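Local coordinates for Peptide/nickel transport system substrate-binding protein (PDB 5KZT), which binds a peptide in this structure and probably serves as the extracellular substrate-binding component of a bacterial peptide uptake system, at residues S373-N378 and N403-V408; S22-S27 and V227-D232; S271-K276 and Y495-A500; V37-V42 and A162-F167. All blocks are in the same frame, centred on the assembly; numbering follows the deposited sequence. Where two conformers were deposited one is given.

Interaction 1: residues S373-N378 and N403-V408; sequences SDDTEN and NVPFKV
At the C-terminal end of two parallel strands of a beta-alpha-beta unit (strand 367-374, helix 377-393, strand 397-404), Ser-373 pairs with Asn-403. Val-404 N donates to Ser-373 O at 2.9 Å, and the CA of Asn-403 lies against the same oxygen. One residue on, the side chain of Asn-403 takes over: ND2 reaches Asp-374 O at 3.0 Å, almost straight down the C=O direction (166° at the oxygen), with the acceptor lying in the amide plane. ND2 also hydrogen-bonds Ser-383.

At the strand ends the two segments meet through carboxylates. Asp-375 crosses Pro-405 at about a right angle, OD2 resting 3.5 Å from CG, while water 1 donates to Asp-375 OD1 (2.7 Å) and accepts from Phe-406 N (3.0 Å). Asp-374 runs beside Phe-406, its carboxylate plane 84° from the ring and OD1 at the ring edge, 3.9 Å from CD1. Its OD1 forms a salt bridge with Arg-409, and OD2 hydrogen-bonds the backbone of the bound peptide.

Thr-376 caps the start of helix 377-393 through Ala-379 N, Pro-405 precedes helix 406-414, and both helices begin within a few residues of the strand ends.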
loop_
_atom_site.group_PDB
_atom_site.type_symbol
_atom_site.label_atom_id
_atom_site.label_comp_id
_atom_site.label_asym_id
_atom_site.label_seq_id
_atom_site.Cartn_x
_atom_site.Cartn_y
_atom_site.Cartn_z
ATOM N N SER A 373 0.033 -1.981 -16.813
ATOM C CA SER A 373 0.103 -2.900 -15.682
ATOM C C SER A 373 1.568 -3.328 -15.436
ATOM O O SER A 373 2.501 -2.773 -16.043
ATOM C CB SER A 373 -0.812 -4.108 -15.912
ATOM O OG SER A 373 -1.047 -4.812 -14.681
ATOM N N ASP A 374 1.771 -4.291 -14.540
ATOM C CA ASP A 374 3.116 -4.725 -14.157
ATOM C C ASP A 374 3.682 -5.753 -15.137
ATOM O O ASP A 374 3.008 -6.112 -16.104
ATOM C CB ASP A 374 3.103 -5.234 -12.711
ATOM C CG ASP A 374 2.763 -4.132 -11.725
ATOM O OD1 ASP A 374 3.166 -2.964 -11.962
ATOM O OD2 ASP A 374 2.076 -4.411 -10.727
ATOM N N ASP A 375 4.916 -6.203 -14.890
ATOM C CA ASP A 375 5.656 -7.055 -15.823
ATOM C C ASP A 375 5.826 -8.514 -15.358
ATOM O O ASP A 375 6.725 -9.204 -15.826
ATOM C CB ASP A 375 7.026 -6.421 -16.152
ATOM C CG ASP A 375 7.966 -6.312 -14.928
ATOM O OD1 ASP A 375 7.557 -6.543 -13.776
ATOM O OD2 ASP A 375 9.135 -5.977 -15.128
ATOM N N THR A 376 4.972 -8.979 -14.455
ATOM C CA THR A 376 4.976 -10.393 -14.069
ATOM C C THR A 376 4.213 -11.189 -15.133
ATOM O O THR A 376 3.451 -10.623 -15.941
ATOM C CB THR A 376 4.335 -10.613 -12.687
ATOM O OG1 THR A 376 2.980 -10.150 -12.699
ATOM C CG2 THR A 376 5.112 -9.870 -11.613
ATOM N N GLU A 377 4.427 -12.500 -15.143
ATOM C CA GLU A 377 3.670 -13.392 -16.030
ATOM C C GLU A 377 2.176 -13.203 -15.836
ATOM O O GLU A 377 1.412 -13.135 -16.811
ATOM C CB GLU A 377 4.033 -14.858 -15.770
ATOM C CG GLU A 377 3.294 -15.857 -16.660
ATOM C CD GLU A 377 3.823 -17.269 -16.506
ATOM O OE1 GLU A 377 4.018 -17.734 -15.364
ATOM O OE2 GLU A 377 4.058 -17.927 -17.537
ATOM N N ASN A 378 1.746 -13.121 -14.582
ATOM C CA ASN A 378 0.309 -13.012 -14.316
ATOM C C ASN A 378 -0.255 -11.646 -14.673
ATOM O O ASN A 378 -1.407 -11.548 -15.064
ATOM C CB ASN A 378 -0.050 -13.369 -12.866
ATOM C CG ASN A 378 -1.523 -13.747 -12.715
ATOM O OD1 ASN A 378 -1.980 -14.739 -13.296
ATOM N ND2 ASN A 378 -2.269 -12.961 -11.947
ATOM N N ASN A 403 3.417 -3.168 -20.033
ATOM C CA ASN A 403 3.609 -4.057 -18.883
ATOM C C ASN A 403 5.008 -3.810 -18.345
ATOM O O ASN A 403 5.970 -4.366 -18.843
ATOM C CB ASN A 403 3.395 -5.529 -19.275
ATOM C CG ASN A 403 1.932 -5.862 -19.511
ATOM O OD1 ASN A 403 1.435 -5.737 -20.614
ATOM N ND2 ASN A 403 1.233 -6.265 -18.466
ATOM N N VAL A 404 5.097 -3.005 -17.289
ATOM C CA VAL A 404 6.358 -2.415 -16.859
ATOM C C VAL A 404 6.685 -2.817 -15.420
ATOM O O VAL A 404 5.810 -3.299 -14.699
ATOM C CB VAL A 404 6.300 -0.873 -17.007
ATOM C CG1 VAL A 404 6.245 -0.481 -18.486
ATOM C CG2 VAL A 404 5.128 -0.264 -16.236
ATOM N N PRO A 405 7.947 -2.642 -14.995
ATOM C CA PRO A 405 8.248 -2.898 -13.590
ATOM C C PRO A 405 7.377 -2.036 -12.693
ATOM O O PRO A 405 6.978 -0.919 -13.070
ATOM C CB PRO A 405 9.723 -2.501 -13.464
ATOM C CG PRO A 405 10.267 -2.680 -14.842
ATOM C CD PRO A 405 9.151 -2.259 -15.752
ATOM N N PHE A 406 7.046 -2.591 -11.537
ATOM C CA PHE A 406 6.175 -1.952 -10.587
ATOM C C PHE A 406 6.624 -0.503 -10.334
ATOM O O PHE A 406 5.823 0.429 -10.405
ATOM C CB PHE A 406 6.223 -2.784 -9.298
ATOM C CG PHE A 406 5.367 -2.284 -8.185
ATOM C CD1 PHE A 406 4.083 -1.788 -8.407
ATOM C CD2 PHE A 406 5.821 -2.388 -6.882
ATOM C CE1 PHE A 406 3.298 -1.358 -7.357
ATOM C CE2 PHE A 406 5.039 -1.987 -5.825
ATOM C CZ PHE A 406 3.768 -1.466 -6.063
ATOM N N LYS A 407 7.917 -0.322 -10.073
ATOM C CA LYS A 407 8.444 1.035 -9.826
ATOM C C LYS A 407 8.240 2.030 -10.982
ATOM O O LYS A 407 7.983 3.209 -10.732
ATOM C CB LYS A 407 9.895 1.009 -9.353
ATOM C CG LYS A 407 10.932 0.612 -10.365
ATOM C CD LYS A 407 12.303 0.624 -9.679
ATOM C CE LYS A 407 13.373 0.025 -10.547
ATOM N NZ LYS A 407 14.600 -0.346 -9.787
ATOM N N VAL A 408 8.272 1.539 -12.220
ATOM C CA VAL A 408 8.038 2.367 -13.404
ATOM C C VAL A 408 6.545 2.714 -13.479
ATOM O O VAL A 408 6.175 3.861 -13.761
ATOM C CB VAL A 408 8.549 1.667 -14.704
ATOM C CG1 VAL A 408 8.204 2.478 -15.960
ATOM C CG2 VAL A 408 10.054 1.450 -14.639
HETATM O O HOH W 1 7.331 -5.547 -11.284
#

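Interaction 2: residues S22-S27 and V227-D232; sequences SALIPS and VQVVQD
In Gln-231, which bonds to Ser-22, chi1 (-59°) puts CG anti to the carbonyl carbon, and the chain runs extended from there, its NE2 ending beside Ser-22 O. NE2 donates to that oxygen at 3.0 Å. The bond is nearly straight at the hydrogen (166°) and the acceptor lies in the amide plane, yet the donor stands 32° away from the carbonyl plane. The methylene CG packs near the same oxygen, at 3.5 Å. A second, weak hydrogen bond from NE2 goes to Asp-375 OD1.

The contact begins where a mixed four-stranded sheet runs out: strand 16-21 is parallel to strand 224-229, and backbone hydrogen bonds of Gln-228 and Val-230 with Glu-21 continue that pairing up to Ser-22. There the CA of Ser-22 points its hydrogen almost straight at Val-230 O, 3.6 Å away, extending the association of the two segments past the regular strand.

Val-229 turns its CB toward residues 22-27. Its CG2 lies 3.7 Å from Ala-23 O, a carbonyl that the contact buries and that has no hydrogen-bonding partner in the model. The same methyl meets Leu-24 CD1 at 4.2 Å, a looser apolar touch. Ala-23 and Pro-26 also pack on Phe-406 of helix 406-414, while Ser-22 touches a polar side chain of the bound peptide.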
loop_
_atom_site.group_PDB
_atom_site.type_symbol
_atom_site.label_atom_id
_atom_site.label_comp_id
_atom_site.label_asym_id
_atom_site.label_seq_id
_atom_site.Cartn_x
_atom_site.Cartn_y
_atom_site.Cartn_z
ATOM N N SER A 22 7.881 -10.177 -5.850
ATOM C CA SER A 22 7.446 -10.105 -7.249
ATOM C C SER A 22 7.981 -8.897 -8.038
ATOM O O SER A 22 7.703 -8.769 -9.229
ATOM C CB SER A 22 5.921 -10.096 -7.290
ATOM O OG SER A 22 5.423 -9.060 -6.462
ATOM N N ALA A 23 8.739 -8.021 -7.382
ATOM C CA ALA A 23 9.175 -6.771 -7.975
ATOM C C ALA A 23 10.405 -6.256 -7.266
ATOM O O ALA A 23 10.603 -6.538 -6.079
ATOM C CB ALA A 23 8.070 -5.734 -7.884
ATOM N N LEU A 24 11.204 -5.492 -8.009
ATOM C CA LEU A 24 12.334 -4.737 -7.460
ATOM C C LEU A 24 11.781 -3.695 -6.478
ATOM O O LEU A 24 10.657 -3.211 -6.656
ATOM C CB LEU A 24 13.098 -4.034 -8.582
ATOM C CG LEU A 24 14.136 -4.849 -9.357
ATOM C CD1 LEU A 24 13.540 -6.072 -10.012
ATOM C CD2 LEU A 24 14.766 -3.943 -10.403
ATOM N N ILE A 25 12.573 -3.355 -5.470
ATOM C CA ILE A 25 12.160 -2.368 -4.467
ATOM C C ILE A 25 12.042 -0.972 -5.079
ATOM O O ILE A 25 13.024 -0.458 -5.595
ATOM C CB ILE A 25 13.167 -2.310 -3.298
ATOM C CG1 ILE A 25 13.234 -3.656 -2.576
ATOM C CG2 ILE A 25 12.797 -1.205 -2.309
ATOM C CD1 ILE A 25 14.453 -3.781 -1.678
ATOM N N PRO A 26 10.845 -0.341 -5.015
ATOM C CA PRO A 26 10.730 1.004 -5.581
ATOM C C PRO A 26 11.366 2.080 -4.717
ATOM O O PRO A 26 11.956 3.031 -5.262
ATOM C CB PRO A 26 9.204 1.214 -5.694
ATOM C CG PRO A 26 8.663 -0.177 -5.732
ATOM C CD PRO A 26 9.507 -0.863 -4.707
ATOM N N SER A 27 11.266 1.917 -3.399
ATOM C CA SER A 27 11.837 2.870 -2.443
ATOM C C SER A 27 12.037 2.181 -1.122
ATOM O O SER A 27 11.191 1.397 -0.706
ATOM C CB SER A 27 10.892 4.056 -2.233
ATOM O OG SER A 27 11.339 4.916 -1.196
ATOM N N VAL A 227 16.028 -12.796 0.261
ATOM C CA VAL A 227 14.933 -12.486 -0.657
ATOM C C VAL A 227 15.456 -12.390 -2.075
ATOM O O VAL A 227 16.504 -11.775 -2.309
ATOM C CB VAL A 227 14.240 -11.151 -0.297
ATOM C CG1 VAL A 227 13.007 -10.957 -1.161
ATOM C CG2 VAL A 227 13.881 -11.135 1.179
ATOM N N GLN A 228 14.727 -12.996 -3.013
ATOM C CA GLN A 228 15.026 -12.868 -4.447
ATOM C C GLN A 228 13.759 -12.541 -5.218
ATOM O O GLN A 228 12.660 -12.982 -4.877
ATOM C CB GLN A 228 15.704 -14.117 -4.987
ATOM C CG GLN A 228 14.887 -15.375 -4.864
ATOM C CD GLN A 228 15.627 -16.593 -5.366
ATOM O OE1 GLN A 228 15.930 -16.703 -6.553
ATOM N NE2 GLN A 228 15.901 -17.525 -4.470
ATOM N N VAL A 229 13.919 -11.758 -6.270
ATOM C CA VAL A 229 12.817 -11.431 -7.150
ATOM C C VAL A 229 12.486 -12.592 -8.082
ATOM O O VAL A 229 13.358 -13.113 -8.772
ATOM C CB VAL A 229 13.112 -10.151 -7.945
ATOM C CG1 VAL A 229 11.999 -9.868 -8.943
ATOM C CG2 VAL A 229 13.275 -8.995 -6.972
ATOM N N VAL A 230 11.224 -13.008 -8.075
ATOM C CA VAL A 230 10.717 -14.081 -8.956
ATOM C C VAL A 230 9.387 -13.583 -9.490
ATOM O O VAL A 230 8.555 -13.148 -8.719
ATOM C CB VAL A 230 10.473 -15.415 -8.209
ATOM C CG1 VAL A 230 9.948 -16.477 -9.182
ATOM C CG2 VAL A 230 11.756 -15.910 -7.539
ATOM N N GLN A 231 9.197 -13.644 -10.799
ATOM C CA GLN A 231 8.043 -13.013 -11.436
ATOM C C GLN A 231 7.201 -13.970 -12.257
ATOM O O GLN A 231 6.409 -13.535 -13.111
ATOM C CB GLN A 231 8.542 -11.885 -12.311
ATOM C CG GLN A 231 9.306 -10.849 -11.512
ATOM C CD GLN A 231 9.571 -9.618 -12.324
ATOM O OE1 GLN A 231 10.251 -9.693 -13.346
ATOM N NE2 GLN A 231 9.003 -8.482 -11.906
ATOM N N ASP A 232 7.404 -15.265 -12.037
ATOM C CA ASP A 232 6.552 -16.270 -12.624
ATOM C C ASP A 232 6.505 -17.493 -11.704
ATOM O O ASP A 232 7.511 -17.888 -11.106
ATOM C CB ASP A 232 6.995 -16.608 -14.049
ATOM C CG ASP A 232 8.138 -17.585 -14.097
ATOM O OD1 ASP A 232 9.286 -17.124 -13.985
ATOM O OD2 ASP A 232 7.884 -18.810 -14.243
#

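Interaction 3: residues S271-K276 and Y495-A500; sequences STFYIK and YQRSTA
The rings of Phe-273 and Tyr-495 lie side by side, their planes only 2° apart but slid so far that they scarcely overlap, with centroids 4.8 Å apart. The offset places Tyr-495 OH over the centre of the Phe-273 ring, while Phe-273 CB lies over the tyrosine face, 3.6 Å from its centroid, as a CH-pi contact. Arg-497 closes in from the edge of the phenylalanine ring: Phe-273 CE1 sits over the middle of the guanidinium, 3.7 Å from CZ, with the two planes 70° apart. The arginine chain is bent at chi2 (-112°) and chi3, which place CD and NE.

The backbone sets this register. Phe-273 N donates to Tyr-495 O at 2.9 Å, the return bond from Tyr-495 N to Phe-273 O is weak, and Arg-497 N reaches Ser-271 O at 2.8 Å. Thr-272 and Gln-496 face the other side of the sheet.

The polar ends meet the bound peptide: Tyr-495 OH a basic side chain, and Arg-497 NH2 its backbone. The pair belongs to an antiparallel part of a mixed sheet, strands 264-277 and 491-503, that presents one face to the ligand in this family 5 solute-binding protein.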
loop_
_atom_site.group_PDB
_atom_site.type_symbol
_atom_site.label_atom_id
_atom_site.label_comp_id
_atom_site.label_asym_id
_atom_site.label_seq_id
_atom_site.Cartn_x
_atom_site.Cartn_y
_atom_site.Cartn_z
ATOM N N SER A 271 -7.271 -5.893 0.240
ATOM C CA SER A 271 -6.799 -4.924 -0.731
ATOM C C SER A 271 -7.735 -4.958 -1.920
ATOM O O SER A 271 -8.337 -6.004 -2.214
ATOM C CB SER A 271 -5.373 -5.271 -1.139
ATOM O OG SER A 271 -4.525 -5.158 -0.006
ATOM N N THR A 272 -7.872 -3.810 -2.582
ATOM C CA THR A 272 -8.729 -3.674 -3.751
ATOM C C THR A 272 -7.883 -3.269 -4.953
ATOM O O THR A 272 -7.077 -2.331 -4.863
ATOM C CB THR A 272 -9.783 -2.598 -3.501
ATOM O OG1 THR A 272 -10.557 -2.977 -2.353
ATOM C CG2 THR A 272 -10.694 -2.426 -4.728
ATOM N N PHE A 273 -8.059 -3.992 -6.059
ATOM C CA PHE A 273 -7.442 -3.663 -7.326
ATOM C C PHE A 273 -8.498 -3.026 -8.215
ATOM O O PHE A 273 -9.648 -3.476 -8.252
ATOM C CB PHE A 273 -6.826 -4.902 -7.972
ATOM C CG PHE A 273 -5.403 -5.127 -7.559
ATOM C CD1 PHE A 273 -5.114 -5.641 -6.302
ATOM C CD2 PHE A 273 -4.362 -4.741 -8.381
ATOM C CE1 PHE A 273 -3.800 -5.825 -5.895
ATOM C CE2 PHE A 273 -3.051 -4.933 -7.987
ATOM C CZ PHE A 273 -2.766 -5.468 -6.742
ATOM N N TYR A 274 -8.117 -1.940 -8.874
ATOM C CA TYR A 274 -9.065 -1.130 -9.598
ATOM C C TYR A 274 -8.399 -0.544 -10.810
ATOM O O TYR A 274 -7.178 -0.389 -10.848
ATOM C CB TYR A 274 -9.649 -0.024 -8.723
ATOM C CG TYR A 274 -8.630 0.817 -7.979
ATOM C CD1 TYR A 274 -8.198 0.434 -6.714
ATOM C CD2 TYR A 274 -8.105 1.991 -8.529
ATOM C CE1 TYR A 274 -7.275 1.177 -6.005
ATOM C CE2 TYR A 274 -7.168 2.750 -7.821
ATOM C CZ TYR A 274 -6.766 2.334 -6.558
ATOM O OH TYR A 274 -5.844 3.034 -5.824
ATOM N N ILE A 275 -9.234 -0.203 -11.780
ATOM C CA ILE A 275 -8.808 0.530 -12.963
ATOM C C ILE A 275 -8.779 2.019 -12.615
ATOM O O ILE A 275 -9.796 2.572 -12.168
ATOM C CB ILE A 275 -9.782 0.331 -14.150
ATOM C CG1 ILE A 275 -10.011 -1.152 -14.457
ATOM C CG2 ILE A 275 -9.282 1.084 -15.383
ATOM C CD1 ILE A 275 -8.813 -1.887 -14.989
ATOM N N LYS A 276 -7.645 2.669 -12.854
ATOM C CA LYS A 276 -7.553 4.131 -12.823
ATOM C C LYS A 276 -7.733 4.754 -14.212
ATOM O O LYS A 276 -7.105 4.335 -15.178
ATOM C CB LYS A 276 -6.207 4.553 -12.246
ATOM C CG LYS A 276 -6.046 4.227 -10.774
ATOM C CD LYS A 276 -4.751 4.772 -10.198
ATOM C CE LYS A 276 -4.815 6.259 -9.955
ATOM N NZ LYS A 276 -3.590 6.689 -9.262
ATOM N N TYR A 495 -11.254 -6.378 -8.461
ATOM C CA TYR A 495 -11.225 -7.489 -7.497
ATOM C C TYR A 495 -10.694 -7.141 -6.122
ATOM O O TYR A 495 -9.942 -6.179 -5.945
ATOM C CB TYR A 495 -10.449 -8.675 -8.077
ATOM C CG TYR A 495 -8.942 -8.496 -8.291
ATOM C CD1 TYR A 495 -8.432 -8.021 -9.498
ATOM C CD2 TYR A 495 -8.032 -8.867 -7.310
ATOM C CE1 TYR A 495 -7.070 -7.902 -9.710
ATOM C CE2 TYR A 495 -6.668 -8.754 -7.516
ATOM C CZ TYR A 495 -6.186 -8.271 -8.709
ATOM O OH TYR A 495 -4.816 -8.148 -8.909
ATOM N N GLN A 496 -11.111 -7.957 -5.157
ATOM C CA GLN A 496 -10.624 -7.901 -3.792
ATOM C C GLN A 496 -9.559 -8.976 -3.716
ATOM O O GLN A 496 -9.842 -10.155 -3.992
ATOM C CB GLN A 496 -11.739 -8.223 -2.806
ATOM C CG GLN A 496 -12.985 -7.377 -2.975
ATOM C CD GLN A 496 -14.082 -7.799 -2.025
ATOM O OE1 GLN A 496 -13.905 -7.705 -0.803
ATOM N NE2 GLN A 496 -15.208 -8.307 -2.566
ATOM N N ARG A 497 -8.346 -8.597 -3.348
ATOM C CA ARG A 497 -7.201 -9.481 -3.552
ATOM C C ARG A 497 -7.002 -10.496 -2.435
ATOM O O ARG A 497 -7.014 -10.149 -1.255
ATOM C CB ARG A 497 -5.934 -8.652 -3.717
ATOM C CG ARG A 497 -4.792 -9.369 -4.414
ATOM C CD ARG A 497 -3.626 -9.641 -3.513
ATOM N NE ARG A 497 -2.759 -8.502 -3.242
ATOM C CZ ARG A 497 -1.684 -8.121 -3.961
ATOM N NH1 ARG A 497 -0.987 -7.066 -3.569
ATOM N NH2 ARG A 497 -1.302 -8.741 -5.076
ATOM N N SER A 498 -6.842 -11.753 -2.832
ATOM C CA SER A 498 -6.190 -12.772 -2.003
ATOM C C SER A 498 -4.965 -13.274 -2.758
ATOM O O SER A 498 -4.875 -13.105 -3.977
ATOM C CB SER A 498 -7.141 -13.927 -1.676
ATOM O OG SER A 498 -8.088 -13.555 -0.683
ATOM N N THR A 499 -4.029 -13.889 -2.027
ATOM C CA THR A 499 -2.771 -14.357 -2.587
ATOM C C THR A 499 -2.584 -15.811 -2.157
ATOM O O THR A 499 -2.820 -16.153 -0.995
ATOM C CB THR A 499 -1.581 -13.501 -2.105
ATOM O OG1 THR A 499 -1.838 -12.120 -2.381
ATOM C CG2 THR A 499 -0.304 -13.907 -2.806
ATOM N N ALA A 500 -2.233 -16.669 -3.103
ATOM C CA ALA A 500 -2.015 -18.099 -2.821
ATOM C C ALA A 500 -0.525 -18.399 -2.829
ATOM O O ALA A 500 0.235 -17.831 -3.621
ATOM C CB ALA A 500 -2.732 -18.965 -3.834
HETATM O O HOH W 2 -9.187 -8.275 -0.357
#

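Interaction 4: residues V37-V42 and A162-F167; sequences VGLNVV and AFPTFF
Residues 37-42 of helix 36-45 meet the short 3-10 segment 164-166 with Leu-39 and Pro-164 as the closest backbone pair, CA to CA 6.8 Å, a separation filled by side chains. Pro-164 CB is touched by both Leu-39 and Val-42, three residues apart on the helix. Leu-39 crosses the proline at about a right angle, CD2 touching CB at 3.7 Å and CG at the same distance, and Val-42 comes in obliquely through CG2, 3.7 Å from Pro-164 CB. The rotamer of Val-42, with CG1 anti to the carbonyl carbon (chi1 -59°), is what turns CG2 to the proline.

The phenylalanines flanking the proline complete the contact. Leu-39 CD1, the other branch of the leucine, meets the tip of Phe-163 at CZ, 4.0 Å away. Phe-167 presents an edge to the helix: CE2 is 3.9 Å from Val-42 O, which lies in the ring plane. Both rings are also packed against the proline itself, Phe-163 with Pro-164 CD over its face toward the rim and Phe-167 with CA 3.5 Å above its centre. The contact is buried and apolar in its side chains.

From the loop, Phe-163 meets Tyr-113 edge-to-face, and Phe-167 O accepts from Ser-100 of helix 94-105. Val-37 and Leu-39 also pack on the bound peptide, so helix 36-45 touches both the ligand and the loop between helices 157-161 and 171-177.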
loop_
_atom_site.group_PDB
_atom_site.type_symbol
_atom_site.label_atom_id
_atom_site.label_comp_id
_atom_site.label_asym_id
_atom_site.label_seq_id
_atom_site.Cartn_x
_atom_site.Cartn_y
_atom_site.Cartn_z
ATOM N N VAL A 37 6.020 -3.194 -1.385
ATOM C CA VAL A 37 7.325 -3.882 -1.375
ATOM C C VAL A 37 8.305 -3.153 -0.462
ATOM O O VAL A 37 8.876 -3.750 0.467
ATOM C CB VAL A 37 7.912 -4.038 -2.794
ATOM C CG1 VAL A 37 9.346 -4.573 -2.769
ATOM C CG2 VAL A 37 7.024 -4.951 -3.619
ATOM N N GLY A 38 8.465 -1.862 -0.715
ATOM C CA GLY A 38 9.308 -1.020 0.086
ATOM C C GLY A 38 8.852 -0.834 1.528
ATOM O O GLY A 38 9.674 -0.803 2.435
ATOM N N LEU A 39 7.548 -0.707 1.751
ATOM C CA LEU A 39 7.043 -0.533 3.130
ATOM C C LEU A 39 7.239 -1.793 3.951
ATOM O O LEU A 39 7.476 -1.723 5.159
ATOM C CB LEU A 39 5.575 -0.122 3.142
ATOM C CG LEU A 39 5.385 1.319 2.648
ATOM C CD1 LEU A 39 3.923 1.548 2.353
ATOM C CD2 LEU A 39 5.882 2.359 3.622
ATOM N N ASN A 40 7.160 -2.938 3.295
ATOM C CA ASN A 40 7.459 -4.217 3.965
ATOM C C ASN A 40 8.943 -4.313 4.333
ATOM O O ASN A 40 9.253 -4.741 5.431
ATOM C CB ASN A 40 7.058 -5.388 3.089
ATOM C CG ASN A 40 7.147 -6.719 3.819
ATOM O OD1 ASN A 40 6.455 -6.944 4.816
ATOM N ND2 ASN A 40 8.021 -7.593 3.340
ATOM N N VAL A 41 9.840 -3.871 3.451
ATOM C CA VAL A 41 11.292 -3.831 3.778
ATOM C C VAL A 41 11.568 -2.967 5.016
ATOM O O VAL A 41 12.141 -3.449 6.002
ATOM C CB VAL A 41 12.152 -3.333 2.588
ATOM C CG1 VAL A 41 13.612 -3.102 2.993
ATOM C CG2 VAL A 41 12.103 -4.333 1.446
ATOM N N VAL A 42 11.154 -1.705 4.981
ATOM C CA VAL A 42 11.433 -0.818 6.104
ATOM C C VAL A 42 10.741 -1.260 7.404
ATOM O O VAL A 42 11.229 -0.949 8.502
ATOM C CB VAL A 42 11.155 0.680 5.819
ATOM C CG1 VAL A 42 11.986 1.161 4.648
ATOM C CG2 VAL A 42 9.688 0.953 5.609
ATOM N N ALA A 162 2.371 3.272 14.067
ATOM C CA ALA A 162 2.929 2.024 13.573
ATOM C C ALA A 162 3.228 2.020 12.057
ATOM O O ALA A 162 3.635 0.992 11.509
ATOM C CB ALA A 162 1.966 0.898 13.910
ATOM N N PHE A 163 3.032 3.147 11.384
ATOM C CA PHE A 163 3.176 3.208 9.933
ATOM C C PHE A 163 4.519 3.862 9.569
ATOM O O PHE A 163 4.915 4.839 10.199
ATOM C CB PHE A 163 1.994 3.971 9.328
ATOM C CG PHE A 163 1.886 3.822 7.851
ATOM C CD1 PHE A 163 1.371 2.647 7.304
ATOM C CD2 PHE A 163 2.342 4.823 6.990
ATOM C CE1 PHE A 163 1.306 2.484 5.928
ATOM C CE2 PHE A 163 2.264 4.663 5.614
ATOM C CZ PHE A 163 1.752 3.483 5.085
ATOM N N PRO A 164 5.234 3.330 8.556
ATOM C CA PRO A 164 6.612 3.798 8.326
ATOM C C PRO A 164 6.874 5.312 8.188
ATOM O O PRO A 164 7.928 5.771 8.605
ATOM C CB PRO A 164 7.009 3.047 7.057
ATOM C CG PRO A 164 6.355 1.736 7.263
ATOM C CD PRO A 164 4.975 2.116 7.759
ATOM N N THR A 165 5.920 6.070 7.662
ATOM C CA THR A 165 6.092 7.519 7.492
ATOM C C THR A 165 6.303 8.244 8.832
ATOM O O THR A 165 6.907 9.318 8.870
ATOM C CB THR A 165 4.898 8.162 6.741
ATOM O OG1 THR A 165 4.327 7.212 5.835
ATOM C CG2 THR A 165 5.349 9.423 5.971
ATOM N N PHE A 166 5.813 7.646 9.912
ATOM C CA PHE A 166 5.938 8.166 11.271
ATOM C C PHE A 166 7.125 7.561 12.055
ATOM O O PHE A 166 7.298 7.861 13.223
ATOM C CB PHE A 166 4.630 7.894 12.030
ATOM C CG PHE A 166 3.461 8.665 11.503
ATOM C CD1 PHE A 166 2.822 8.286 10.335
ATOM C CD2 PHE A 166 3.005 9.800 12.172
ATOM C CE1 PHE A 166 1.733 9.035 9.849
ATOM C CE2 PHE A 166 1.913 10.531 11.684
ATOM C CZ PHE A 166 1.297 10.146 10.528
ATOM N N PHE A 167 7.951 6.734 11.412
ATOM C CA PHE A 167 9.164 6.212 12.046
ATOM C C PHE A 167 10.179 7.344 12.213
ATOM O O PHE A 167 10.178 8.273 11.415
ATOM C CB PHE A 167 9.783 5.108 11.188
ATOM C CG PHE A 167 9.005 3.809 11.164
ATOM C CD1 PHE A 167 7.765 3.654 11.803
ATOM C CD2 PHE A 167 9.519 2.736 10.453
ATOM C CE1 PHE A 167 7.082 2.457 11.748
ATOM C CE2 PHE A 167 8.843 1.529 10.401
ATOM C CZ PHE A 167 7.625 1.383 11.044
#

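In the fold
Along the chain, interaction 4 (37-42 with 162-167) falls within the span bridged by interaction 2 (22-27 with 227-232), and interaction 1 (373-378 with 403-408) within that of interaction 3 (271-276 with 495-500). Interactions 1 and 3 share the seven-stranded mixed sheet, their centres about 15 Å apart without touching. Interactions 1 and 2 are closer, about 10 Å between centres, and meet where Glu-377 N probably hydrogen-bonds Gln-231 O. Interaction 2 also packs on interaction 4 through Ile-25 against Val-41, and Phe-406 touches Val-37. All four include residues that reach the bound peptide, so these contacts from distant parts of the sequence converge around one ligand site.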